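Local coordinates for protein nodulation fucosyltransferase NodZ (Bradyrhizobium sp., PDB 2HHC) that is a glycosyltransferase of the GT-B clan, built around two Rossmann-like domains and named for its part in root nodulation, at residues T2-G14 with R118-A130. Residues are numbered along the deposited sequence; the frame is centred on the assembly and turned at random. Where two conformers were deposited one is given.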
loop_
_atom_site.group_PDB
_atom_site.type_symbol
_atom_site.label_atom_id
_atom_site.label_comp_id
_atom_site.label_asym_id
_atom_site.label_seq_id
_atom_site.Cartn_x
_atom_site.Cartn_y
_atom_site.Cartn_z
ATOM N N THR A 2 -15.305 10.692 30.957
ATOM C CA THR A 2 -14.345 10.670 29.826
ATOM C C THR A 2 -14.949 9.747 28.799
ATOM O O THR A 2 -15.453 8.682 29.160
ATOM C CB THR A 2 -12.960 10.165 30.240
ATOM O OG1 THR A 2 -12.561 10.852 31.434
ATOM C CG2 THR A 2 -11.938 10.414 29.154
ATOM N N LYS A 3 -14.913 10.185 27.554
ATOM C CA LYS A 3 -15.593 9.501 26.471
ATOM C C LYS A 3 -14.555 9.075 25.431
ATOM O O LYS A 3 -13.446 9.659 25.304
ATOM C CB LYS A 3 -16.627 10.396 25.830
ATOM C CG LYS A 3 -17.720 10.854 26.773
ATOM C CD LYS A 3 -18.643 11.782 26.053
ATOM C CE LYS A 3 -19.691 12.368 26.957
ATOM N NZ LYS A 3 -20.820 13.078 26.228
ATOM N N GLU A 4 -14.881 8.024 24.698
ATOM C CA GLU A 4 -13.939 7.479 23.732
ATOM C C GLU A 4 -13.812 8.447 22.589
ATOM O O GLU A 4 -14.806 9.035 22.153
ATOM C CB GLU A 4 -14.456 6.125 23.228
ATOM C CG GLU A 4 -13.432 5.315 22.486
ATOM C CD GLU A 4 -13.851 3.870 22.230
ATOM O OE1 GLU A 4 -14.944 3.444 22.656
ATOM O OE2 GLU A 4 -13.044 3.119 21.575
ATOM N N ARG A 5 -12.598 8.577 22.026
ATOM C CA ARG A 5 -12.278 9.427 20.902
ATOM C C ARG A 5 -11.578 8.601 19.810
ATOM O O ARG A 5 -11.047 7.511 20.097
ATOM C CB ARG A 5 -11.396 10.561 21.382
ATOM C CG ARG A 5 -12.212 11.556 22.240
ATOM C CD ARG A 5 -11.394 12.542 23.076
ATOM N NE ARG A 5 -10.027 12.649 22.638
ATOM C CZ ARG A 5 -9.429 13.722 22.106
ATOM N NH1 ARG A 5 -10.032 14.928 21.922
ATOM N NH2 ARG A 5 -8.159 13.566 21.796
ATOM N N PHE A 6 -11.616 9.089 18.593
ATOM C CA PHE A 6 -11.338 8.255 17.430
ATOM C C PHE A 6 -10.488 8.933 16.357
ATOM O O PHE A 6 -10.499 10.180 16.203
ATOM C CB PHE A 6 -12.672 7.800 16.764
ATOM C CG PHE A 6 -13.566 7.037 17.691
ATOM C CD1 PHE A 6 -14.420 7.699 18.563
ATOM C CD2 PHE A 6 -13.581 5.657 17.682
ATOM C CE1 PHE A 6 -15.263 7.016 19.394
ATOM C CE2 PHE A 6 -14.435 4.959 18.518
ATOM C CZ PHE A 6 -15.298 5.641 19.366
ATOM N N VAL A 7 -9.812 8.098 15.586
ATOM C CA VAL A 7 -9.230 8.463 14.277
ATOM C C VAL A 7 -9.755 7.462 13.274
ATOM O O VAL A 7 -9.593 6.260 13.509
ATOM C CB VAL A 7 -7.663 8.435 14.264
ATOM C CG1 VAL A 7 -7.149 8.801 12.895
ATOM C CG2 VAL A 7 -7.075 9.323 15.289
ATOM N N ILE A 8 -10.407 7.919 12.214
ATOM C CA ILE A 8 -10.923 7.029 11.187
ATOM C C ILE A 8 -9.998 7.093 10.002
ATOM O O ILE A 8 -9.746 8.168 9.425
ATOM C CB ILE A 8 -12.344 7.413 10.785
ATOM C CG1 ILE A 8 -13.280 7.479 12.029
ATOM C CG2 ILE A 8 -12.844 6.438 9.768
ATOM C CD1 ILE A 8 -14.690 7.893 11.699
ATOM N N SER A 9 -9.470 5.962 9.571
ATOM C CA SER A 9 -8.651 5.829 8.396
ATOM C C SER A 9 -9.488 5.329 7.238
ATOM O O SER A 9 -9.850 4.141 7.193
ATOM C CB SER A 9 -7.487 4.879 8.671
ATOM O OG SER A 9 -6.623 4.853 7.534
ATOM N N ARG A 10 -9.796 6.228 6.292
ATOM C CA ARG A 10 -10.588 5.927 5.123
ATOM C C ARG A 10 -9.662 5.934 3.909
ATOM O O ARG A 10 -9.016 6.965 3.627
ATOM C CB ARG A 10 -11.650 7.004 4.928
ATOM C CG ARG A 10 -12.385 7.379 6.197
ATOM C CD ARG A 10 -13.756 8.000 5.828
ATOM N NE ARG A 10 -14.682 6.934 5.457
ATOM C CZ ARG A 10 -15.286 6.842 4.279
ATOM N NH1 ARG A 10 -15.122 7.775 3.347
ATOM N NH2 ARG A 10 -16.040 5.787 3.999
ATOM N N ARG A 11 -9.647 4.862 3.131
ATOM C CA ARG A 11 -8.875 4.835 1.894
ATOM C C ARG A 11 -9.426 3.694 1.064
ATOM O O ARG A 11 -9.837 2.679 1.611
ATOM C CB ARG A 11 -7.378 4.694 2.145
ATOM C CG ARG A 11 -6.505 5.273 1.081
ATOM C CD ARG A 11 -6.340 6.793 1.218
ATOM N NE ARG A 11 -5.618 7.329 0.080
ATOM C CZ ARG A 11 -6.065 8.231 -0.774
ATOM N NH1 ARG A 11 -7.165 8.921 -0.546
ATOM N NH2 ARG A 11 -5.344 8.547 -1.809
ATOM N N ARG A 12 -9.475 3.910 -0.233
ATOM C CA ARG A 12 -10.196 3.070 -1.184
ATOM C C ARG A 12 -9.412 2.767 -2.450
ATOM O O ARG A 12 -9.965 2.326 -3.466
ATOM C CB ARG A 12 -11.537 3.742 -1.567
ATOM C CG ARG A 12 -12.445 3.940 -0.395
ATOM C CD ARG A 12 -13.646 4.782 -0.644
ATOM N NE ARG A 12 -13.271 6.146 -0.990
ATOM C CZ ARG A 12 -12.826 7.064 -0.117
ATOM N NH1 ARG A 12 -12.737 6.864 1.162
ATOM N NH2 ARG A 12 -12.532 8.249 -0.615
ATOM N N THR A 13 -8.118 3.067 -2.412
ATOM C CA THR A 13 -7.280 2.961 -3.578
ATOM C C THR A 13 -6.410 1.707 -3.496
ATOM O O THR A 13 -6.792 0.713 -2.860
ATOM C CB THR A 13 -6.433 4.222 -3.670
ATOM O OG1 THR A 13 -5.723 4.417 -2.437
ATOM C CG2 THR A 13 -7.263 5.450 -3.955
ATOM N N GLY A 14 -5.238 1.696 -4.096
ATOM C CA GLY A 14 -4.435 0.494 -4.006
ATOM C C GLY A 14 -3.940 0.246 -2.622
ATOM O O GLY A 14 -3.875 1.153 -1.773
ATOM N N ARG A 118 1.764 20.729 18.330
ATOM C CA ARG A 118 2.039 20.274 19.694
ATOM C C ARG A 118 0.799 19.706 20.375
ATOM O O ARG A 118 0.869 18.695 21.077
ATOM C CB ARG A 118 2.547 21.444 20.518
ATOM N N GLU A 119 -0.322 20.381 20.174
ATOM C CA GLU A 119 -1.545 20.113 20.913
ATOM C C GLU A 119 -2.465 19.192 20.114
ATOM O O GLU A 119 -2.604 19.324 18.899
ATOM C CB GLU A 119 -2.271 21.421 21.235
ATOM N N ASP A 120 -3.069 18.236 20.812
ATOM C CA ASP A 120 -4.128 17.399 20.262
ATOM C C ASP A 120 -5.303 18.248 19.806
ATOM O O ASP A 120 -5.627 19.271 20.412
ATOM C CB ASP A 120 -4.564 16.446 21.381
ATOM C CG ASP A 120 -5.596 15.407 20.954
ATOM O OD1 ASP A 120 -5.759 15.046 19.789
ATOM O OD2 ASP A 120 -6.202 14.895 21.915
ATOM N N SER A 121 -5.949 17.822 18.726
ATOM C CA SER A 121 -7.184 18.444 18.324
ATOM C C SER A 121 -8.249 18.288 19.417
ATOM O O SER A 121 -8.354 17.244 20.044
ATOM C CB SER A 121 -7.717 17.834 17.013
ATOM O OG SER A 121 -8.948 18.404 16.670
ATOM N N GLU A 122 -9.087 19.301 19.589
ATOM C CA GLU A 122 -10.278 19.155 20.431
ATOM C C GLU A 122 -11.379 18.288 19.799
ATOM O O GLU A 122 -12.284 17.869 20.495
ATOM C CB GLU A 122 -10.833 20.529 20.848
ATOM C CG GLU A 122 -9.904 21.277 21.788
ATOM C CD GLU A 122 -9.508 20.427 22.981
ATOM O OE1 GLU A 122 -10.401 20.120 23.793
ATOM O OE2 GLU A 122 -8.321 20.037 23.085
ATOM N N ALA A 123 -11.351 18.042 18.487
ATOM C CA ALA A 123 -12.324 17.176 17.864
ATOM C C ALA A 123 -12.324 15.790 18.462
ATOM O O ALA A 123 -11.266 15.240 18.783
ATOM C CB ALA A 123 -12.075 17.096 16.360
ATOM N N ASN A 124 -13.509 15.223 18.637
ATOM C CA ASN A 124 -13.627 13.896 19.197
ATOM C C ASN A 124 -13.342 12.789 18.186
ATOM O O ASN A 124 -12.962 11.682 18.578
ATOM C CB ASN A 124 -14.988 13.687 19.869
ATOM C CG ASN A 124 -15.114 14.494 21.115
ATOM O OD1 ASN A 124 -14.164 14.581 21.881
ATOM N ND2 ASN A 124 -16.264 15.101 21.332
ATOM N N THR A 125 -13.552 13.075 16.901
ATOM C CA THR A 125 -13.248 12.139 15.801
ATOM C C THR A 125 -12.463 12.857 14.726
ATOM O O THR A 125 -12.924 13.884 14.200
ATOM C CB THR A 125 -14.548 11.534 15.233
ATOM O OG1 THR A 125 -15.202 10.755 16.239
ATOM C CG2 THR A 125 -14.280 10.601 14.030
ATOM N N ILE A 126 -11.277 12.328 14.401
ATOM C CA ILE A 126 -10.468 12.795 13.261
ATOM C C ILE A 126 -10.843 11.918 12.085
ATOM O O ILE A 126 -10.678 10.693 12.167
ATOM C CB ILE A 126 -8.972 12.655 13.546
ATOM C CG1 ILE A 126 -8.590 13.271 14.914
ATOM C CG2 ILE A 126 -8.144 13.236 12.414
ATOM C CD1 ILE A 126 -8.970 14.636 15.163
ATOM N N VAL A 127 -11.274 12.507 10.979
ATOM C CA VAL A 127 -11.629 11.695 9.809
ATOM C C VAL A 127 -10.528 11.877 8.788
ATOM O O VAL A 127 -10.319 12.987 8.264
ATOM C CB VAL A 127 -12.990 12.099 9.177
ATOM C CG1 VAL A 127 -13.311 11.121 7.995
ATOM C CG2 VAL A 127 -14.056 12.127 10.223
ATOM N N CYS A 128 -9.783 10.809 8.506
ATOM C CA CYS A 128 -8.728 10.811 7.534
ATOM C C CYS A 128 -9.222 10.233 6.212
ATOM O O CYS A 128 -9.431 9.042 6.132
ATOM C CB CYS A 128 -7.514 9.987 8.015
ATOM S SG CYS A 128 -6.760 10.578 9.547
ATOM N N ASP A 129 -9.456 11.092 5.230
ATOM C CA ASP A 129 -10.048 10.673 3.959
ATOM C C ASP A 129 -9.337 11.384 2.780
ATOM O O ASP A 129 -9.922 12.007 1.904
ATOM C CB ASP A 129 -11.577 10.917 3.976
ATOM C CG ASP A 129 -12.327 10.135 2.965
ATOM O OD1 ASP A 129 -11.775 9.375 2.100
ATOM O OD2 ASP A 129 -13.589 10.250 3.032
ATOM N N ALA A 130 -8.015 11.258 2.816
ATOM C CA ALA A 130 -7.092 11.762 1.847
ATOM C C ALA A 130 -5.837 10.892 1.884
ATOM O O ALA A 130 -5.671 10.053 2.767
ATOM C CB ALA A 130 -6.726 13.187 2.140
HETATM O O HOH W 1 -9.386 8.394 1.288
HETATM O O HOH W 2 -6.674 8.325 4.687
HETATM O O HOH W 3 -10.585 10.768 -0.587
#
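Arg5 reaches across to Asp120, and a long, flexible arginine suits a span beyond the strand; in the conformer given, the salt bridge is implausibly short, so its detail is doubtful. The parallel ladder includes Phe6, whose N donates to Asn124 O at 2.9 Å. From there the bonds zigzag: Ile126 N to Phe6 O, Ile8 N to Ile126 O, and Cys128 N to Ile8 O. Arg10 N continues the series, 2.8 Å from Cys128 O. Beta-branched residues suit these extended backbones. Val7 sets CG1 anti to the backbone N (chi1 179°), which brings that methyl 3.8 Å from Cys128 SG. On the other face Ile8 stretches back diagonally, its CD1 3.6 Å from Thr125 CG2, while the Thr125 hydroxyl bonds to Pro81 O.

Just after strand 125-128, Asp129 takes salt bridges from Arg10 and Arg12. Arg10, in the conformer given, bends at chi3 (77°) and sends NH1 to Asp129 OD2 (2.9 Å), approaching from above the carboxylate plane; its NE is paired with Asp39. Ala130 C lies over one guanidinium face of Arg11, toward the NH1 rim, and Arg11 NE pairs with Asp17. Arg12 grips Asp129 OD1 end-on with NH1 (2.8 Å) and NH2 (3.0 Å), its plane turned 84° from the carboxylate. Held by both oxygens, the carboxylate is fixed in rotation, which suits a short acid.

Strands 6-10 and 125-128 are central in the parallel part of a Rossmann-like sheet, with 35-39 beside the former and 84-85 beside the latter. Helix 15-32 packs on Ser9 and helix 101-116 on Ile126, both on one face; on the opposite face Phe6 meets Phe80 edge-to-face and Thr125 touches Phe84 of strand 84-85.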